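Local atomic coordinates of Thiol:disulfide interchange protein DsbA (Pseudomonas aeruginosa, PDB entry 4ZL8), a protein that probably introduces disulfide bonds into other periplasmic proteins by transferring its own redox-active disulfide to them. Residues 153-156 / 162-165; 30-35 / 143-148; 167-170 / 174-177. The protein carries 1 engineered substitution. All coordinates share one frame; numbering follows the deposited sequence.

Contact 1: 153-156 / 162-165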
# COMPACT_ATOMS: atom_id res chain seq x y z
N VAL A 153 4.90 6.40 -6.71
CA VAL A 153 4.30 5.09 -6.54
C VAL A 153 4.15 4.41 -7.91
O VAL A 153 4.15 5.11 -8.94
CB VAL A 153 2.93 5.19 -5.85
CG1 VAL A 153 3.10 5.68 -4.41
CG2 VAL A 153 1.97 6.09 -6.60
N PRO A 154 4.05 3.08 -7.92
CA PRO A 154 4.19 2.17 -6.77
C PRO A 154 5.64 2.05 -6.34
O PRO A 154 6.55 2.02 -7.17
CB PRO A 154 3.64 0.85 -7.31
CG PRO A 154 3.88 0.92 -8.80
CD PRO A 154 3.77 2.36 -9.18
N THR A 155 5.85 1.96 -5.02
CA THR A 155 7.18 1.77 -4.44
C THR A 155 7.06 0.74 -3.35
O THR A 155 6.09 0.73 -2.59
CB THR A 155 7.74 3.07 -3.87
OG1 THR A 155 7.92 4.01 -4.93
CG2 THR A 155 9.08 2.87 -3.16
N MET A 156 8.05 -0.14 -3.29
CA MET A 156 8.10 -1.19 -2.29
C MET A 156 9.12 -0.84 -1.21
O MET A 156 10.18 -0.27 -1.50
CB MET A 156 8.56 -2.50 -2.92
CG MET A 156 7.76 -2.96 -4.11
SD MET A 156 6.01 -3.23 -3.75
CE MET A 156 6.08 -4.43 -2.46
N TYR A 162 14.63 -1.45 3.04
CA TYR A 162 15.06 -1.51 1.64
C TYR A 162 13.97 -0.93 0.76
O TYR A 162 12.82 -1.38 0.83
CB TYR A 162 15.33 -2.96 1.21
CG TYR A 162 16.19 -3.74 2.15
CD1 TYR A 162 17.55 -3.49 2.25
CD2 TYR A 162 15.64 -4.73 2.95
CE1 TYR A 162 18.35 -4.23 3.13
CE2 TYR A 162 16.42 -5.45 3.82
CZ TYR A 162 17.76 -5.19 3.90
OH TYR A 162 18.55 -5.90 4.75
N ARG A 163 14.33 0.04 -0.08
CA ARG A 163 13.35 0.69 -0.96
C ARG A 163 13.67 0.39 -2.40
O ARG A 163 14.83 0.44 -2.80
CB ARG A 163 13.33 2.20 -0.71
CG ARG A 163 12.22 2.94 -1.42
CD ARG A 163 12.35 4.45 -1.29
NE ARG A 163 13.52 4.95 -1.97
CZ ARG A 163 14.37 5.86 -1.49
NH1 ARG A 163 15.39 6.23 -2.23
NH2 ARG A 163 14.22 6.38 -0.27
N PHE A 164 12.64 0.09 -3.18
CA PHE A 164 12.83 -0.23 -4.60
C PHE A 164 11.53 -0.03 -5.35
O PHE A 164 10.47 0.05 -4.74
CB PHE A 164 13.38 -1.65 -4.80
CG PHE A 164 12.61 -2.74 -4.11
CD1 PHE A 164 12.78 -2.97 -2.75
CD2 PHE A 164 11.74 -3.58 -4.83
CE1 PHE A 164 12.09 -3.98 -2.11
CE2 PHE A 164 11.07 -4.62 -4.18
CZ PHE A 164 11.24 -4.80 -2.82
N ASP A 165 11.61 0.10 -6.67
CA ASP A 165 10.38 0.24 -7.44
C ASP A 165 10.49 -0.58 -8.71
O ASP A 165 11.47 -1.30 -8.91
CB ASP A 165 10.02 1.72 -7.67
CG ASP A 165 11.08 2.50 -8.41
OD1 ASP A 165 11.74 1.95 -9.30
OD2 ASP A 165 11.19 3.73 -8.17
O HOH W 1 10.43 4.74 -5.73

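Contact 2: 30-35 / 143-148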
# COMPACT_ATOMS: atom_id res chain seq x y z
N VAL A 30 5.85 -3.50 2.35
CA VAL A 30 4.92 -2.40 2.10
C VAL A 30 4.90 -2.05 0.62
O VAL A 30 5.96 -1.87 0.02
CB VAL A 30 5.37 -1.15 2.87
CG1 VAL A 30 4.44 0.03 2.55
CG2 VAL A 30 5.39 -1.40 4.37
N GLU A 31 3.70 -2.00 0.05
CA GLU A 31 3.53 -1.37 -1.26
C GLU A 31 2.90 -0.01 -1.02
O GLU A 31 1.75 0.07 -0.57
CB GLU A 31 2.63 -2.19 -2.19
CG GLU A 31 2.57 -1.55 -3.57
CD GLU A 31 1.37 -1.91 -4.41
OE1 GLU A 31 0.40 -2.52 -3.95
OE2 GLU A 31 1.38 -1.50 -5.61
N LEU A 32 3.65 1.05 -1.29
CA LEU A 32 3.06 2.40 -1.31
C LEU A 32 2.37 2.59 -2.65
O LEU A 32 2.95 2.28 -3.70
CB LEU A 32 4.10 3.48 -1.06
CG LEU A 32 4.69 3.48 0.37
CD1 LEU A 32 6.00 2.77 0.35
CD2 LEU A 32 4.86 4.90 0.91
N PHE A 33 1.13 3.07 -2.60
CA PHE A 33 0.31 3.10 -3.81
C PHE A 33 -0.68 4.26 -3.71
O PHE A 33 -0.84 4.89 -2.68
CB PHE A 33 -0.45 1.77 -3.98
CG PHE A 33 -1.70 1.71 -3.19
CD1 PHE A 33 -1.67 1.66 -1.80
CD2 PHE A 33 -2.93 1.71 -3.81
CE1 PHE A 33 -2.83 1.65 -1.08
CE2 PHE A 33 -4.10 1.70 -3.08
CZ PHE A 33 -4.04 1.64 -1.72
N TRP A 34 -1.36 4.52 -4.82
CA TRP A 34 -2.55 5.36 -4.85
C TRP A 34 -3.54 4.62 -5.74
O TRP A 34 -3.20 4.15 -6.82
CB TRP A 34 -2.19 6.76 -5.40
CG TRP A 34 -3.33 7.61 -5.85
CD1 TRP A 34 -4.54 7.78 -5.23
CD2 TRP A 34 -3.39 8.39 -7.06
NE1 TRP A 34 -5.33 8.63 -5.97
CE2 TRP A 34 -4.65 9.01 -7.10
CE3 TRP A 34 -2.48 8.63 -8.10
CZ2 TRP A 34 -5.03 9.84 -8.13
CZ3 TRP A 34 -2.88 9.46 -9.14
CH2 TRP A 34 -4.14 10.06 -9.15
N TYR A 35 -4.79 4.55 -5.31
CA TYR A 35 -5.82 3.89 -6.12
C TYR A 35 -5.93 4.45 -7.54
O TYR A 35 -6.29 3.71 -8.46
CB TYR A 35 -7.19 4.02 -5.47
CG TYR A 35 -7.53 3.12 -4.30
CD1 TYR A 35 -7.48 1.73 -4.40
CD2 TYR A 35 -8.04 3.65 -3.14
CE1 TYR A 35 -7.86 0.92 -3.35
CE2 TYR A 35 -8.42 2.87 -2.09
CZ TYR A 35 -8.36 1.51 -2.19
OH TYR A 35 -8.78 0.78 -1.11
N LYS A 143 3.67 10.29 7.76
CA LYS A 143 4.98 10.26 8.39
C LYS A 143 5.80 9.05 7.91
O LYS A 143 7.00 9.16 7.74
CB LYS A 143 4.85 10.25 9.91
CG LYS A 143 4.40 11.57 10.51
CD LYS A 143 4.56 11.57 12.02
CE LYS A 143 4.15 12.90 12.63
NZ LYS A 143 4.52 12.99 14.07
N LEU A 144 5.14 7.92 7.68
CA LEU A 144 5.87 6.75 7.15
C LEU A 144 6.44 7.01 5.76
O LEU A 144 7.61 6.73 5.50
CB LEU A 144 4.99 5.50 7.14
CG LEU A 144 4.76 4.88 8.51
CD1 LEU A 144 3.64 3.83 8.43
CD2 LEU A 144 6.04 4.25 9.08
N ALA A 145 5.66 7.60 4.88
CA ALA A 145 6.16 7.86 3.54
C ALA A 145 7.35 8.83 3.59
O ALA A 145 8.30 8.68 2.84
CB ALA A 145 5.05 8.41 2.65
N MET A 146 7.29 9.83 4.48
CA MET A 146 8.41 10.73 4.68
C MET A 146 9.66 9.99 5.17
O MET A 146 10.76 10.24 4.71
CB MET A 146 8.03 11.82 5.67
CG MET A 146 6.94 12.76 5.14
SD MET A 146 6.28 13.88 6.41
CE MET A 146 7.78 14.72 6.91
N ALA A 147 9.47 9.08 6.12
CA ALA A 147 10.59 8.30 6.65
C ALA A 147 11.19 7.36 5.61
O ALA A 147 12.38 7.09 5.62
CB ALA A 147 10.14 7.50 7.87
N TYR A 148 10.35 6.84 4.71
CA TYR A 148 10.84 6.00 3.62
C TYR A 148 11.46 6.83 2.50
O TYR A 148 12.08 6.26 1.59
CB TYR A 148 9.70 5.17 3.02
CG TYR A 148 8.99 4.20 3.93
CD1 TYR A 148 9.64 3.47 4.91
CD2 TYR A 148 7.62 4.01 3.79
CE1 TYR A 148 8.94 2.60 5.74
CE2 TYR A 148 6.93 3.14 4.60
CZ TYR A 148 7.60 2.42 5.56
OH TYR A 148 6.90 1.56 6.37

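Contact 3: 167-170 / 174-177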
# COMPACT_ATOMS: atom_id res chain seq x y z
N GLY A 167 10.91 0.24 -11.79
CA GLY A 167 11.99 0.67 -12.67
C GLY A 167 13.35 0.23 -12.15
O GLY A 167 14.18 -0.26 -12.93
N SER A 168 13.58 0.37 -10.86
CA SER A 168 14.88 0.01 -10.29
C SER A 168 15.09 -1.50 -10.33
O SER A 168 16.20 -1.96 -10.59
CB SER A 168 15.07 0.59 -8.90
OG SER A 168 14.31 -0.09 -7.92
N ALA A 169 14.03 -2.27 -10.06
CA ALA A 169 14.15 -3.73 -10.09
C ALA A 169 14.29 -4.28 -11.50
O ALA A 169 14.91 -5.33 -11.70
CB ALA A 169 12.97 -4.36 -9.41
N GLY A 170 13.73 -3.58 -12.48
CA GLY A 170 13.83 -4.00 -13.87
C GLY A 170 12.58 -4.66 -14.43
O GLY A 170 12.65 -5.36 -15.45
N GLU A 174 10.46 -8.88 -11.75
CA GLU A 174 11.74 -8.64 -11.11
C GLU A 174 11.53 -7.98 -9.75
O GLU A 174 12.28 -8.22 -8.82
CB GLU A 174 12.62 -7.76 -12.00
CG GLU A 174 13.13 -8.42 -13.27
CD GLU A 174 12.11 -8.50 -14.40
OE1 GLU A 174 10.99 -7.96 -14.28
OE2 GLU A 174 12.45 -9.11 -15.45
N THR A 175 10.51 -7.12 -9.64
CA THR A 175 10.21 -6.45 -8.38
C THR A 175 9.87 -7.47 -7.28
O THR A 175 10.31 -7.33 -6.12
CB THR A 175 9.05 -5.45 -8.57
OG1 THR A 175 9.42 -4.48 -9.55
CG2 THR A 175 8.72 -4.70 -7.30
N LEU A 176 9.09 -8.48 -7.63
CA LEU A 176 8.71 -9.51 -6.66
C LEU A 176 9.88 -10.44 -6.36
O LEU A 176 10.04 -10.88 -5.21
CB LEU A 176 7.58 -10.36 -7.22
CG LEU A 176 6.30 -9.73 -7.74
CD1 LEU A 176 5.33 -10.84 -8.17
CD2 LEU A 176 5.69 -8.85 -6.69
N LYS A 177 10.70 -10.76 -7.35
CA LYS A 177 11.89 -11.57 -7.08
C LYS A 177 12.82 -10.84 -6.14
O LYS A 177 13.43 -11.45 -5.25
CB LYS A 177 12.64 -11.90 -8.36
CG LYS A 177 11.92 -12.82 -9.28
CD LYS A 177 12.79 -13.13 -10.52
CE LYS A 177 12.06 -14.02 -11.49
NZ LYS A 177 12.86 -14.18 -12.73

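Contact 1: 153-156 / 162-165
The hydroxyl OG1 of T155 is gripped twice: it gives its proton to the backbone carbonyl of G152 and accepts a bond from a water 2.7 Å away, whose other hydrogen goes to D165 OD2. By donating to both, this water joins the two side chains. The other carboxylate oxygen of D165 is spoken for by S168 N, capping the helix that follows. Next to this, M156 and F164 form an antiparallel hydrogen-bonded pair. M156 N reaches F164 O at 2.8 Å, almost straight on to the carbonyl (C=O...N 172°), while F164 N returns a bond to M156 O at 3.0 Å, tilted from the carbonyl plane. On the T155 face, CG2 of T155 lies against R163 CG at 3.6 Å. On the M156 face, CB of M156 stands over the F164 ring, 3.6 Å from its centroid and 18° off the normal, a CH-pi contact. The F164 torsion (chi1 53°) sets the ring between its own N and carbonyl carbon, across M156. P154, after a cis peptide, is the cis-proline of the thioredoxin fold and touches H39 and C40. Strand 155-158 runs between strands 27-33 and 162-165, with M156 against helix 38-52 and F164 against helix 172-188.

Contact 2: 30-35 / 143-148
The Y148 ring meets L32 at its CD2 corner, 4.0 Å from L32 CD1 and 4.1 Å from L32 CD2; over one face, near the rim, stands the L144 carbonyl oxygen, 3.1 Å above the ring plane. L32 CD2 also turns to A145 CB at 3.9 Å, so the leucine fork fills the angle between the ring and the helix. Its chi2 of 98° is well off a staggered value, which suggests some torsional strain. V30 crosses the tyrosine at about a right angle, with CG2 3.9 Å from Y148 OH. Two alternate residues of the strand therefore face the helix, and the contact is entirely van der Waals packing among buried side chains. A145 and Y148, three residues apart, lie on the side of the helix that meets the strand; the Y148 CB points toward it, while A145 presents its methyl from the flank. The short axes approach to 11.2 Å and make an angle of 106°. Helix 132-148 thus covers one side of the sheet across strand 27-33, whose neighbours are strands 58-64 and 155-158; L63 of strand 58-64 also touches V30 and L32.

Contact 3: 167-170 / 174-177
A169 and E174 aim their CB atoms at each other's segment; the A169 methyl and the E174 CB methylene are 4.3 Å apart, and each has a closer partner. A169 CB comes in against the side of the second helix at T175, equally close to OG1 and CA of that residue, at 3.6 Å. E174 CB instead sits over the backbone of the first helix end, 3.4 Å from A169 O. Beyond CB the E174 chain bends sharply (chi2 79°), which folds the carboxylate back over G170. OE1 then lies 3.3 Å from G170 O, a pair of acceptors with no bond between them, so this approach is close packing that is probably somewhat unfavourable electrically. E174 belongs to the first turn of helix 172-188, where the backbone N-H groups would tend to stabilise its negative charge. T175 turns OG1 beside its own backbone N (chi1 -59°), within reach of the G171 carbonyl, to which it is hydrogen-bonded; this links it to the preceding turn of chain while the same oxygen touches the A169 methyl. G170 takes a positive phi of 103° and is the C-prime residue of a Schellman motif, identified by the pairs G171 N to I166 O and G170 N to G167 O, which ends the helix and turns the chain within a few residues. The short helix 166-169 follows strand 162-165 directly, and S168 OG binds E11 O near the N-terminus. Helix 172-188 continues from the turn, laying T175 on F43 and L176 on T46 and W50, all of helix 38-52.

How the contacts relate
Contact 1 is the hub. It meets contact 2 through the sheet, where T155 O lies 2.8 Å from L32 N, a probable hydrogen bond, and through R163 NH2, 2.8 Å from Y148 O, which ties Y148 of helix 132-148 to strand 162-165. It meets contact 3 on the face that carries M156 and F164: F164 CE2 is 3.4 Å from T175 O, and M156 CG is 3.8 Å from T175 CG2. Centres of contacts 1 and 2 and of contacts 1 and 3 are each about 9 Å apart, whereas contacts 2 and 3, about 18 Å apart between centres, do not touch. Nearest the predicted redox pair C37 and C40 is contact 1, whose V153 touches both cysteines.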